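Local structure of chemotactic transducer PctC (Pseudomonas aeruginosa, 5LTV) at residues A[63-67]-A[81-87]; A[91-97]-A[163-169]; A[98-104]-A[116-120]; A[120-124]-A[139-143]; A[125-129]-A[151-155]. The protein is a chemoreceptor whose extracytoplasmic Cache domain binds gamma-aminobutyric acid, a signal it probably passes on to the chemotaxis machinery inside the cell. All coordinates share one frame; numbering follows the deposited sequence.

Contact 1. Residues A[63-67]-A[81-87]; sequences LASQL and QLEQPVF
L63, Q66 and L67, close to the C-terminal end of the long helix 34-68, meet Q81, L82 and F87 of the two short helices that follow it, in a helix-to-helix contact that is greasy inside and amide-lined outside. L63 turns CG away from its backbone N (chi1 171°), carrying both methyls to L82: CD1 lies 3.6 Å from L82 CD2, and the two side chains cross at about a right angle. Beside them the CZ corner of F87 approaches L63 CB at 4.1 Å. In this Cache module the long helix lies on one face of the ligand-binding sheet, and V94 of strand 93-98 touches L63, L82 and F87 alike, so branched and aromatic carbon side chains suit these places. Nearer the surface glutamines take over, able to give and accept at once. Q81 NE2 donates to Q66 OE1 over 3.0 Å, reaching a lone pair in the carbonyl plane, while the two amide planes stand 71° apart. The other end of the Q66 amide, NE2, comes 3.6 Å from F87 CZ at the ring edge, nearly coplanar with the ring, and also makes a weak bond to G62 O. L67 CD2 rests at 4.2 Å from Q81 CB.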
# COMPACT_ATOMS: atom_id res chain seq x y z
N LEU A 63 12.12 -0.58 -9.87
CA LEU A 63 13.09 -1.30 -9.06
C LEU A 63 13.22 -2.72 -9.56
O LEU A 63 14.32 -3.25 -9.71
CB LEU A 63 12.68 -1.29 -7.58
CG LEU A 63 13.49 -2.18 -6.61
CD1 LEU A 63 14.99 -1.96 -6.74
CD2 LEU A 63 13.12 -1.90 -5.13
N ALA A 64 12.08 -3.36 -9.85
CA ALA A 64 12.10 -4.70 -10.42
C ALA A 64 12.81 -4.73 -11.77
O ALA A 64 13.64 -5.62 -12.01
CB ALA A 64 10.67 -5.22 -10.57
N SER A 65 12.49 -3.79 -12.67
CA SER A 65 13.19 -3.81 -13.96
C SER A 65 14.69 -3.53 -13.79
O SER A 65 15.51 -4.18 -14.44
CB SER A 65 12.56 -2.81 -14.94
OG SER A 65 12.51 -1.51 -14.43
N GLN A 66 15.07 -2.59 -12.92
CA GLN A 66 16.49 -2.38 -12.65
C GLN A 66 17.18 -3.66 -12.22
O GLN A 66 18.32 -3.92 -12.63
CB GLN A 66 16.67 -1.38 -11.55
CG GLN A 66 16.74 0.01 -11.88
CD GLN A 66 16.77 0.75 -10.62
OE1 GLN A 66 17.81 0.83 -9.99
NE2 GLN A 66 15.65 1.33 -10.24
N LEU A 67 16.55 -4.42 -11.31
CA LEU A 67 17.18 -5.64 -10.79
C LEU A 67 17.24 -6.74 -11.83
O LEU A 67 18.25 -7.45 -11.92
CB LEU A 67 16.45 -6.13 -9.54
CG LEU A 67 16.50 -5.24 -8.31
CD1 LEU A 67 15.47 -5.66 -7.27
CD2 LEU A 67 17.85 -5.31 -7.74
N GLN A 81 22.11 -1.16 -6.00
CA GLN A 81 20.86 -0.70 -6.62
C GLN A 81 19.84 -0.21 -5.57
O GLN A 81 19.20 0.83 -5.76
CB GLN A 81 20.28 -1.84 -7.48
CG GLN A 81 19.83 -1.45 -8.86
CD GLN A 81 20.95 -0.94 -9.77
OE1 GLN A 81 22.12 -1.33 -9.65
NE2 GLN A 81 20.58 -0.03 -10.68
N LEU A 82 19.71 -0.91 -4.43
CA LEU A 82 18.73 -0.52 -3.41
C LEU A 82 19.15 0.72 -2.64
O LEU A 82 18.28 1.40 -2.07
CB LEU A 82 18.47 -1.69 -2.43
CG LEU A 82 17.73 -2.86 -3.09
CD1 LEU A 82 17.58 -4.10 -2.21
CD2 LEU A 82 16.38 -2.42 -3.49
N GLU A 83 20.43 1.07 -2.66
CA GLU A 83 20.90 2.21 -1.89
C GLU A 83 20.65 3.56 -2.55
O GLU A 83 21.02 4.58 -1.97
CB GLU A 83 22.40 2.02 -1.58
CG GLU A 83 22.50 1.01 -0.48
CD GLU A 83 23.89 0.79 0.04
OE1 GLU A 83 24.82 1.41 -0.50
OE2 GLU A 83 24.04 -0.01 0.99
N GLN A 84 20.03 3.59 -3.73
CA GLN A 84 19.73 4.87 -4.38
C GLN A 84 18.86 5.78 -3.50
O GLN A 84 17.85 5.32 -2.93
CB GLN A 84 19.06 4.64 -5.73
CG GLN A 84 19.99 4.06 -6.75
CD GLN A 84 19.24 3.65 -7.99
OE1 GLN A 84 18.96 2.45 -8.20
NE2 GLN A 84 18.91 4.65 -8.82
N PRO A 85 19.21 7.06 -3.35
CA PRO A 85 18.46 7.91 -2.42
C PRO A 85 17.00 8.13 -2.81
O PRO A 85 16.17 8.43 -1.94
CB PRO A 85 19.24 9.24 -2.43
CG PRO A 85 20.64 8.88 -2.92
CD PRO A 85 20.51 7.63 -3.77
N VAL A 86 16.64 7.96 -4.09
CA VAL A 86 15.24 8.15 -4.47
C VAL A 86 14.34 7.17 -3.71
O VAL A 86 13.20 7.50 -3.38
CB VAL A 86 15.07 8.03 -6.01
CG1 VAL A 86 15.44 6.61 -6.52
CG2 VAL A 86 13.66 8.42 -6.45
N PHE A 87 14.85 5.97 -3.40
CA PHE A 87 14.07 4.98 -2.66
C PHE A 87 13.87 5.39 -1.20
O PHE A 87 12.77 5.29 -0.67
CB PHE A 87 14.76 3.60 -2.76
CG PHE A 87 14.76 3.05 -4.18
CD1 PHE A 87 13.58 3.09 -4.94
CD2 PHE A 87 15.93 2.56 -4.78
CE1 PHE A 87 13.57 2.63 -6.27
CE2 PHE A 87 15.92 2.09 -6.08
CZ PHE A 87 14.73 2.13 -6.83

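Contact 2. Residues A[91-97]-A[163-169]; sequences FASVYLG and GVAAGDM. With ABU (gamma-amino-butanoic acid), chain H.
S93 and Y95 on one strand and D168 on the other join two neighbouring antiparallel strands both through the backbone and through a polar cluster beside the ligand. Three hydrogen-bonded pairs run along the ladder. Y95 N gives to A166 O and A166 N to Y95 O, G97 and V164 exchange bonds in the same way, and D168 N gives to S93 O at 2.9 Å. A92 N donates to D168 O just beyond the ladder. Both oxygens of the D168 carboxylate are engaged. OD1 accepts from S93 OG at 3.1 Å and, weakly, from S93 N; OD2 accepts from Y95 OH and from the ligand amine N, each at 2.8 Å. Aspartate suits this spot because its carboxylate, probably charged, can pair with the ligand's amine, probably an ammonium, while its oxygens gather the nearby hydroxyls, and these bonds probably hold it in place. The Y95 ring has the ligand CB over one face; its CE2 lies 3.5 Å from A166 CB, where a small alanine lets the ring settle close to the strand. On the reverse face of the sheet G167, with no side chain, lets F91 CD1 approach its CA to 3.8 Å. Strand 147-157 flanks 160-170, strand 104-107 flanks 93-98, helix 34-68 covers F91 and M169, and W123 of helix 122-130 meets Y95 edge-to-face.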
# COMPACT_ATOMS: atom_id res chain seq x y z
N PHE A 91 10.04 5.94 0.11
CA PHE A 91 9.50 4.80 0.83
C PHE A 91 10.02 4.83 2.26
O PHE A 91 11.01 5.50 2.56
CB PHE A 91 9.88 3.46 0.16
CG PHE A 91 9.26 3.29 -1.23
CD1 PHE A 91 7.98 2.76 -1.39
CD2 PHE A 91 9.94 3.70 -2.36
CE1 PHE A 91 7.39 2.66 -2.67
CE2 PHE A 91 9.36 3.60 -3.64
CZ PHE A 91 8.09 3.08 -3.78
N ALA A 92 9.29 4.15 3.15
CA ALA A 92 9.87 3.80 4.43
C ALA A 92 11.06 2.87 4.21
O ALA A 92 12.12 3.03 4.81
CB ALA A 92 8.82 3.15 5.33
N SER A 93 10.90 1.89 3.32
CA SER A 93 12.03 1.07 2.92
C SER A 93 11.65 0.33 1.65
O SER A 93 10.45 0.17 1.33
CB SER A 93 12.44 0.08 4.01
OG SER A 93 11.33 -0.75 4.32
N VAL A 94 12.69 -0.10 0.94
CA VAL A 94 12.60 -0.96 -0.23
C VAL A 94 13.45 -2.18 0.07
O VAL A 94 14.36 -2.15 0.90
CB VAL A 94 13.06 -0.26 -1.53
CG1 VAL A 94 12.15 0.88 -1.87
CG2 VAL A 94 14.52 0.25 -1.40
N TYR A 95 13.12 -3.29 -0.62
CA TYR A 95 13.74 -4.54 -0.24
C TYR A 95 13.50 -5.62 -1.28
O TYR A 95 12.55 -5.57 -2.07
CB TYR A 95 13.29 -5.04 1.13
CG TYR A 95 11.83 -4.87 1.51
CD1 TYR A 95 11.38 -3.71 2.13
CD2 TYR A 95 10.91 -5.93 1.34
CE1 TYR A 95 10.03 -3.56 2.52
CE2 TYR A 95 9.57 -5.80 1.76
CZ TYR A 95 9.14 -4.62 2.34
OH TYR A 95 7.83 -4.46 2.76
N LEU A 96 14.39 -6.61 -1.26
CA LEU A 96 14.34 -7.79 -2.11
C LEU A 96 14.44 -9.01 -1.20
O LEU A 96 15.43 -9.18 -0.49
CB LEU A 96 15.49 -7.80 -3.12
CG LEU A 96 15.63 -9.10 -3.96
CD1 LEU A 96 14.55 -9.20 -5.04
CD2 LEU A 96 17.01 -9.14 -4.61
N GLY A 97 13.41 -9.85 -1.23
CA GLY A 97 13.47 -11.14 -0.58
C GLY A 97 13.80 -12.12 -1.68
O GLY A 97 13.10 -12.18 -2.70
N GLY A 163 13.44 -13.23 -6.80
CA GLY A 163 12.71 -13.17 -5.55
C GLY A 163 11.53 -12.25 -5.72
O GLY A 163 10.95 -12.16 -6.81
N VAL A 164 11.21 -11.53 -4.64
CA VAL A 164 10.16 -10.51 -4.66
C VAL A 164 10.74 -9.18 -4.22
O VAL A 164 11.35 -9.08 -3.15
CB VAL A 164 8.98 -10.92 -3.78
CG1 VAL A 164 8.02 -9.75 -3.61
CG2 VAL A 164 8.29 -12.12 -4.42
N ALA A 165 10.53 -8.14 -5.03
CA ALA A 165 10.95 -6.80 -4.68
C ALA A 165 9.74 -6.02 -4.20
O ALA A 165 8.62 -6.26 -4.68
CB ALA A 165 11.61 -6.11 -5.87
N ALA A 166 9.95 -5.16 -3.19
CA ALA A 166 8.86 -4.37 -2.62
C ALA A 166 9.35 -3.01 -2.13
O ALA A 166 10.54 -2.80 -1.91
CB ALA A 166 8.20 -5.08 -1.43
N GLY A 167 8.40 -2.09 -1.98
CA GLY A 167 8.57 -0.95 -1.09
C GLY A 167 7.37 -0.80 -0.18
O GLY A 167 6.24 -1.07 -0.58
N ASP A 168 7.61 -0.37 1.05
CA ASP A 168 6.47 -0.14 1.92
C ASP A 168 6.43 1.32 2.38
O ASP A 168 7.42 2.06 2.28
CB ASP A 168 6.46 -1.10 3.10
CG ASP A 168 7.75 -1.06 3.91
OD1 ASP A 168 8.34 0.03 4.08
OD2 ASP A 168 8.19 -2.14 4.37
N MET A 169 5.26 1.73 2.88
CA MET A 169 5.03 3.07 3.36
C MET A 169 4.15 3.05 4.61
O MET A 169 3.24 2.22 4.72
CB MET A 169 4.41 3.92 2.25
CG MET A 169 3.29 3.29 1.58
SD MET A 169 3.43 3.48 -0.21
CE MET A 169 3.88 1.80 -0.70
N ABU H . 10.28 -3.18 5.93
CD ABU H . 9.37 -4.18 6.55
CB ABU H . 9.82 -5.60 6.34
CG ABU H . 8.74 -6.49 5.76
C ABU H . 7.95 -7.44 6.65
O ABU H . 7.22 -6.95 7.55
OXT ABU H . 8.02 -8.68 6.39

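Contact 3. Residues A[98-104]-A[116-120]; sequences EAASGTF and YDPRT. With ABU (gamma-amino-butanoic acid), chain H; SO4 (sulfate ion), chain K.
F104, Y116 and P118 form the close-packed end of this loop-to-loop contact, and R119 the more open one. The edge of Y116 points at the face of F104 in a T-shaped pair, centroids 5.0 Å apart and planes at 67°, with Y116 CE2 over the centre of the F104 ring. Y116 is swung directly away from its own backbone N (chi1 179°), its hydroxyl reaching past F104 to donate to ligand OXT over 2.6 Å. P118, rigid and apolar, fills the flank, its CB 3.7 Å from F104 CD1. Toward solvent the packing gives way to polar grips. R119 holds D117 side-on: NE reaches the syn lone pair of OD1 at 2.9 Å, and NH2 meets OD2. NH1 donates to A99 O at 3.1 Å, although it sits above that carbonyl plane. G102 has a positive phi of 80°, easy for a residue without a side chain, and its N lies over the centre of the guanidinium face. NH1 and NH2 also bind a sulfate, probably from the crystallisation liquor. D117 OD1 accepts from R119 N, an Asx turn that leads into the 3-10 segment 118-120, while Y116 at the other end belongs to the pocket for gamma-amino-butanoic acid in the Cache domain.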
# COMPACT_ATOMS: atom_id res chain seq x y z
N GLU A 98 14.90 -12.87 -1.49
CA GLU A 98 15.42 -13.78 -2.51
C GLU A 98 14.88 -15.19 -2.34
O GLU A 98 14.75 -15.68 -1.23
CB GLU A 98 16.96 -13.79 -2.49
CG GLU A 98 17.56 -12.51 -3.04
CD GLU A 98 19.07 -12.49 -3.08
OE1 GLU A 98 19.68 -11.53 -2.55
OE2 GLU A 98 19.67 -13.41 -3.69
N ALA A 99 14.61 -15.86 -3.47
CA ALA A 99 13.96 -17.17 -3.46
C ALA A 99 14.90 -18.29 -3.02
O ALA A 99 14.48 -19.21 -2.32
CB ALA A 99 13.43 -17.48 -4.86
N ALA A 100 16.19 -18.22 -3.38
CA ALA A 100 17.08 -19.37 -3.14
C ALA A 100 17.18 -19.72 -1.65
O ALA A 100 17.06 -20.89 -1.27
CB ALA A 100 18.48 -19.13 -3.72
N SER A 101 17.41 -18.74 -0.80
CA SER A 101 17.62 -19.08 0.61
C SER A 101 17.08 -18.02 1.57
O SER A 101 17.52 -17.98 2.73
CB SER A 101 19.12 -19.31 0.89
OG SER A 101 19.85 -18.14 0.60
N GLY A 102 16.18 -17.13 1.12
CA GLY A 102 15.57 -16.16 2.00
C GLY A 102 16.39 -14.93 2.31
O GLY A 102 15.97 -14.13 3.16
N THR A 103 17.55 -14.76 1.69
CA THR A 103 18.37 -13.57 1.86
C THR A 103 17.53 -12.32 1.66
O THR A 103 16.77 -12.21 0.70
CB THR A 103 19.51 -13.60 0.84
OG1 THR A 103 20.30 -14.80 1.01
CG2 THR A 103 20.38 -12.32 0.95
N PHE A 104 17.61 -11.40 2.61
CA PHE A 104 16.73 -10.25 2.67
C PHE A 104 17.61 -9.00 2.68
O PHE A 104 18.38 -8.79 3.63
CB PHE A 104 15.85 -10.33 3.92
CG PHE A 104 14.88 -9.18 4.05
CD1 PHE A 104 13.78 -9.08 3.20
CD2 PHE A 104 15.05 -8.21 5.04
CE1 PHE A 104 12.88 -8.03 3.33
CE2 PHE A 104 14.18 -7.16 5.16
CZ PHE A 104 13.08 -7.07 4.30
N TYR A 116 14.02 -14.28 10.81
CA TYR A 116 13.17 -13.69 9.78
C TYR A 116 13.44 -14.31 8.40
O TYR A 116 14.59 -14.40 7.96
CB TYR A 116 13.39 -12.17 9.72
CG TYR A 116 12.55 -11.52 8.64
CD1 TYR A 116 11.20 -11.27 8.86
CD2 TYR A 116 13.10 -11.19 7.39
CE1 TYR A 116 10.42 -10.66 7.88
CE2 TYR A 116 12.33 -10.58 6.39
CZ TYR A 116 11.00 -10.32 6.65
OH TYR A 116 10.24 -9.75 5.67
N ASP A 117 12.39 -14.73 7.72
CA ASP A 117 12.50 -15.32 6.39
C ASP A 117 11.44 -14.64 5.55
O ASP A 117 10.23 -14.89 5.76
CB ASP A 117 12.33 -16.84 6.45
CG ASP A 117 12.38 -17.50 5.06
OD1 ASP A 117 12.41 -16.79 4.03
OD2 ASP A 117 12.35 -18.74 4.99
N PRO A 118 11.81 -13.76 4.61
CA PRO A 118 10.78 -12.99 3.89
C PRO A 118 9.88 -13.89 3.09
O PRO A 118 8.75 -13.48 2.77
CB PRO A 118 11.59 -12.06 2.97
CG PRO A 118 12.92 -12.84 2.74
CD PRO A 118 13.17 -13.52 4.08
N ARG A 119 10.34 -15.10 2.74
CA ARG A 119 9.49 -15.97 1.93
C ARG A 119 8.24 -16.42 2.68
O ARG A 119 7.26 -16.81 2.03
CB ARG A 119 10.30 -17.18 1.44
CG ARG A 119 11.54 -16.75 0.62
CD ARG A 119 12.45 -17.91 0.36
NE ARG A 119 12.96 -18.41 1.64
CZ ARG A 119 13.80 -19.42 1.77
NH1 ARG A 119 14.25 -20.06 0.67
NH2 ARG A 119 14.18 -19.79 2.98
N THR A 120 8.22 -16.30 4.01
CA THR A 120 7.02 -16.71 4.74
C THR A 120 5.99 -15.60 4.85
O THR A 120 4.97 -15.80 5.52
CB THR A 120 7.37 -17.19 6.17
OG1 THR A 120 7.92 -16.11 6.93
CG2 THR A 120 8.34 -18.41 6.18
N ABU H . 10.28 -3.18 5.93
CD ABU H . 9.37 -4.18 6.55
CB ABU H . 9.82 -5.60 6.34
CG ABU H . 8.74 -6.49 5.76
C ABU H . 7.95 -7.44 6.65
O ABU H . 7.22 -6.95 7.55
OXT ABU H . 8.02 -8.68 6.39
S SO4 K . 15.88 -23.03 2.21
O1 SO4 K . 14.83 -23.31 3.19
O2 SO4 K . 15.28 -22.79 0.90
O3 SO4 K . 16.63 -21.84 2.60
O4 SO4 K . 16.77 -24.18 2.16

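Contact 4. Residues A[120-124]-A[139-143]; sequences TRAWY and FVDAG. With ABU (gamma-amino-butanoic acid), chain H; SO4 (sulfate ion), chain I.
R121 and A142 face each other around the ligand carboxylate, with A142 CB over one face of the guanidinium. R121 NE donates to ligand OXT at 2.6 Å, nearly straight, and R121 NH2 to ligand O at 2.7 Å, so the arginine matches the carboxylate with two nitrogens and opposite charge. W123 NE1 adds a bond to ligand OXT at 2.9 Å, the oxygen lying in the indole plane, and A142 N gives to ligand O at 3.0 Å. Arginine suits the position because its several N-H groups can serve more than one acceptor. NH2 also makes a weak bond to V140 O at 3.3 Å, and NH1 binds a sulfate, probably from the crystallisation liquor, which V140 N grips too. One step farther out, bends in R121 at chi2 (-89°) and chi3 turn the NE and NH2 edge of the guanidinium to the carboxylate, while its backbone occupies the N-cap position of the helix. F139 borders the site, its ring edge toward the ligand O; CZ lies 3.9 Å from W123 CD1, the ring planes 22° apart but largely offset. D141 OD1 accepts from G143 N in an Asx turn, and from T144 N, shaping the loop that presents A142 N. Helix 122-130 thus faces the end of strand 134-140, with F139 resting on I148 of strand 147-157 and W123 on V164 of strand 160-170.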
# COMPACT_ATOMS: atom_id res chain seq x y z
N THR A 120 8.22 -16.30 4.01
CA THR A 120 7.02 -16.71 4.74
C THR A 120 5.99 -15.60 4.85
O THR A 120 4.97 -15.80 5.52
CB THR A 120 7.37 -17.19 6.17
OG1 THR A 120 7.92 -16.11 6.93
CG2 THR A 120 8.34 -18.41 6.18
N ARG A 121 6.21 -14.43 4.25
CA ARG A 121 5.38 -13.29 4.54
C ARG A 121 4.41 -13.02 3.40
O ARG A 121 4.70 -13.28 2.22
CB ARG A 121 6.25 -12.05 4.82
CG ARG A 121 7.26 -12.24 6.04
CD ARG A 121 6.63 -11.85 7.37
NE ARG A 121 6.36 -10.41 7.46
CZ ARG A 121 5.38 -9.86 8.19
NH1 ARG A 121 4.57 -10.63 8.89
NH2 ARG A 121 5.20 -8.54 8.20
N ALA A 122 3.24 -12.45 3.76
CA ALA A 122 2.15 -12.26 2.80
C ALA A 122 2.55 -11.37 1.63
O ALA A 122 2.05 -11.57 0.51
CB ALA A 122 0.92 -11.67 3.49
N TRP A 123 3.41 -10.37 1.85
CA TRP A 123 3.76 -9.51 0.72
C TRP A 123 4.61 -10.27 -0.28
O TRP A 123 4.62 -9.93 -1.47
CB TRP A 123 4.51 -8.25 1.19
CG TRP A 123 5.82 -8.53 1.93
CD1 TRP A 123 5.98 -8.54 3.27
CD2 TRP A 123 7.11 -8.80 1.35
NE1 TRP A 123 7.31 -8.79 3.59
CE2 TRP A 123 8.02 -8.97 2.44
CE3 TRP A 123 7.59 -8.92 0.04
CZ2 TRP A 123 9.38 -9.25 2.24
CZ3 TRP A 123 8.95 -9.17 -0.16
CH2 TRP A 123 9.83 -9.34 0.94
N TYR A 124 5.30 -11.30 0.19
CA TYR A 124 6.09 -12.16 -0.68
C TYR A 124 5.20 -13.18 -1.40
O TYR A 124 5.11 -13.19 -2.64
CB TYR A 124 7.19 -12.83 0.16
CG TYR A 124 8.15 -13.64 -0.66
CD1 TYR A 124 9.40 -13.12 -0.98
CD2 TYR A 124 7.83 -14.93 -1.11
CE1 TYR A 124 10.29 -13.88 -1.80
CE2 TYR A 124 8.70 -15.66 -1.88
CZ TYR A 124 9.92 -15.16 -2.23
OH TYR A 124 10.79 -15.91 -3.01
N PHE A 139 -0.52 -4.11 7.16
CA PHE A 139 -0.04 -5.11 8.09
C PHE A 139 0.97 -4.41 8.99
O PHE A 139 1.15 -3.18 8.91
CB PHE A 139 0.52 -6.35 7.36
CG PHE A 139 1.68 -6.06 6.44
CD1 PHE A 139 1.46 -5.61 5.12
CD2 PHE A 139 2.99 -6.28 6.89
CE1 PHE A 139 2.53 -5.35 4.28
CE2 PHE A 139 4.06 -6.06 6.04
CZ PHE A 139 3.84 -5.59 4.73
N VAL A 140 1.57 -5.19 9.88
CA VAL A 140 2.51 -4.69 10.88
C VAL A 140 3.92 -5.01 10.43
O VAL A 140 4.28 -6.19 10.27
CB VAL A 140 2.25 -5.33 12.26
CG1 VAL A 140 3.34 -4.89 13.28
CG2 VAL A 140 0.87 -4.98 12.79
N ASP A 141 4.75 -3.98 10.25
CA ASP A 141 6.16 -4.18 9.90
C ASP A 141 6.86 -5.09 10.90
O ASP A 141 6.80 -4.85 12.11
CB ASP A 141 6.83 -2.82 9.85
CG ASP A 141 8.27 -2.85 9.38
OD1 ASP A 141 9.10 -3.62 9.89
OD2 ASP A 141 8.57 -2.03 8.49
N ALA A 142 7.53 -6.14 10.41
CA ALA A 142 8.15 -7.12 11.30
C ALA A 142 9.34 -6.56 12.06
O ALA A 142 9.73 -7.14 13.07
CB ALA A 142 8.60 -8.36 10.52
N GLY A 143 9.94 -5.48 11.58
CA GLY A 143 11.10 -4.94 12.24
C GLY A 143 10.74 -3.85 13.23
O GLY A 143 11.29 -3.83 14.33
N ABU H . 10.28 -3.18 5.93
CD ABU H . 9.37 -4.18 6.55
CB ABU H . 9.82 -5.60 6.34
CG ABU H . 8.74 -6.49 5.76
C ABU H . 7.95 -7.44 6.65
O ABU H . 7.22 -6.95 7.55
OXT ABU H . 8.02 -8.68 6.39
S SO4 I . 1.25 -9.07 10.41
O1 SO4 I . 0.53 -7.82 10.58
O2 SO4 I . 0.30 -10.14 10.08
O3 SO4 I . 2.00 -9.35 11.64
O4 SO4 I . 2.21 -8.95 9.33

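Contact 5. Residues A[125-129]-A[151-155]; sequences KDALA and MSLPV
A127 and L128 lay helix 122-130 against S152 and P154 of strand 147-157, a helix packed on the ligand-binding sheet of the Cache fold. The short segments run at 57° to each other with axes 6.8 Å apart at the closest, a near approach that the small A127 allows. Its CB is the main point of contact: it points at the strand and sits 3.9 Å from L153 CA and 3.6 Å from S152 OG. S152 has its hydroxyl between the backbone N and the carbonyl carbon (chi1 61°), which brings OG to the helix side, where it bonds W123 O; serine is apt here because it is short enough to fit beneath the helix and still polar enough to use that carbonyl. L128 starts out away from the strand, but with CG beside the backbone N (chi1 -73°) and an extended chi2 it swings CD2 round to 4.0 Å from P154 CB, the two side chains lying alongside one another, head to tail. L153, as alternation along a strand requires, turns its side chain away from this helix toward A64 of helix 34-68. P154, compact and rigid, presents ring carbons to the helix backbone, and its CG lies 3.3 Å from A127 O.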
# COMPACT_ATOMS: atom_id res chain seq x y z
N LYS A 125 4.51 -14.01 -0.62
CA LYS A 125 3.71 -15.08 -1.18
C LYS A 125 2.60 -14.54 -2.09
O LYS A 125 2.29 -15.14 -3.12
CB LYS A 125 3.12 -15.94 -0.06
CG LYS A 125 4.15 -16.67 0.73
CD LYS A 125 3.52 -17.62 1.75
CE LYS A 125 2.83 -16.84 2.87
NZ LYS A 125 2.24 -17.68 3.97
N ASP A 126 2.00 -13.39 -1.75
CA ASP A 126 0.97 -12.82 -2.64
C ASP A 126 1.56 -12.26 -3.93
O ASP A 126 0.93 -12.35 -4.99
CB ASP A 126 0.14 -11.76 -1.91
CG ASP A 126 -0.62 -12.34 -0.71
OD1 ASP A 126 -0.61 -13.57 -0.55
OD2 ASP A 126 -1.20 -11.57 0.09
N ALA A 127 2.77 -11.67 -3.90
CA ALA A 127 3.37 -11.27 -5.16
C ALA A 127 3.57 -12.47 -6.10
O ALA A 127 3.33 -12.37 -7.32
CB ALA A 127 4.72 -10.56 -4.92
N LEU A 128 4.03 -13.60 -5.55
CA LEU A 128 4.27 -14.76 -6.39
C LEU A 128 2.97 -15.35 -6.90
O LEU A 128 2.88 -15.74 -8.07
CB LEU A 128 5.08 -15.82 -5.63
CG LEU A 128 6.57 -15.52 -5.40
CD1 LEU A 128 7.28 -16.76 -4.89
CD2 LEU A 128 7.24 -14.99 -6.66
N ALA A 129 1.94 -15.40 -6.04
CA ALA A 129 0.66 -15.96 -6.46
C ALA A 129 0.02 -15.12 -7.57
O ALA A 129 -0.49 -15.66 -8.55
CB ALA A 129 -0.29 -16.10 -5.27
N MET A 151 3.93 -2.43 -1.69
CA MET A 151 3.74 -2.75 -3.08
C MET A 151 4.84 -3.70 -3.48
O MET A 151 6.02 -3.41 -3.24
CB MET A 151 3.80 -1.48 -3.91
CG MET A 151 2.59 -0.64 -3.75
SD MET A 151 2.97 1.07 -4.22
CE MET A 151 1.36 1.87 -3.92
N SER A 152 4.48 -4.86 -4.05
CA SER A 152 5.47 -5.92 -4.27
C SER A 152 5.20 -6.64 -5.60
O SER A 152 4.07 -6.66 -6.10
CB SER A 152 5.48 -6.96 -3.12
OG SER A 152 4.21 -7.64 -2.96
N LEU A 153 6.27 -7.20 -6.17
CA LEU A 153 6.14 -7.93 -7.42
C LEU A 153 7.33 -8.85 -7.61
O LEU A 153 8.44 -8.54 -7.16
CB LEU A 153 6.00 -6.97 -8.63
CG LEU A 153 6.82 -5.72 -8.96
CD1 LEU A 153 8.09 -5.51 -8.17
CD2 LEU A 153 7.10 -5.70 -10.46
N PRO A 154 7.14 -9.99 -8.30
CA PRO A 154 8.26 -10.89 -8.57
C PRO A 154 9.30 -10.22 -9.44
O PRO A 154 9.00 -9.34 -10.24
CB PRO A 154 7.61 -12.07 -9.31
CG PRO A 154 6.08 -11.89 -8.99
CD PRO A 154 5.90 -10.42 -8.97
N VAL A 155 10.55 -10.64 -9.24
CA VAL A 155 11.71 -10.25 -10.06
C VAL A 155 12.33 -11.51 -10.63
O VAL A 155 12.74 -12.41 -9.88
CB VAL A 155 12.76 -9.49 -9.22
CG1 VAL A 155 13.93 -8.98 -10.11
CG2 VAL A 155 12.10 -8.34 -8.45

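All five contacts gather in one module of the Cache domain, around the antiparallel sheet that runs 104-107, 93-98, 160-170, 147-157, 134-140, the first of two with the same order. Contact 1 comes first in the chain; contact 2 then closes a long loop in which contacts 3, 4 and 5 are nested. Contacts 3 and 4 share T120, while 4 and 5 alternate along the sequence and both use helix 122-130. Contacts 2, 3 and 4, with centres 10 to 13 Å apart, all touch the ligand: contact 2 meets its amine, 3 and 4 its carboxylate. Contact 1 packs directly on V94, A165, L153 and V155 of contacts 2 and 5, so the long helix lies against the sheet carrying part of the pocket.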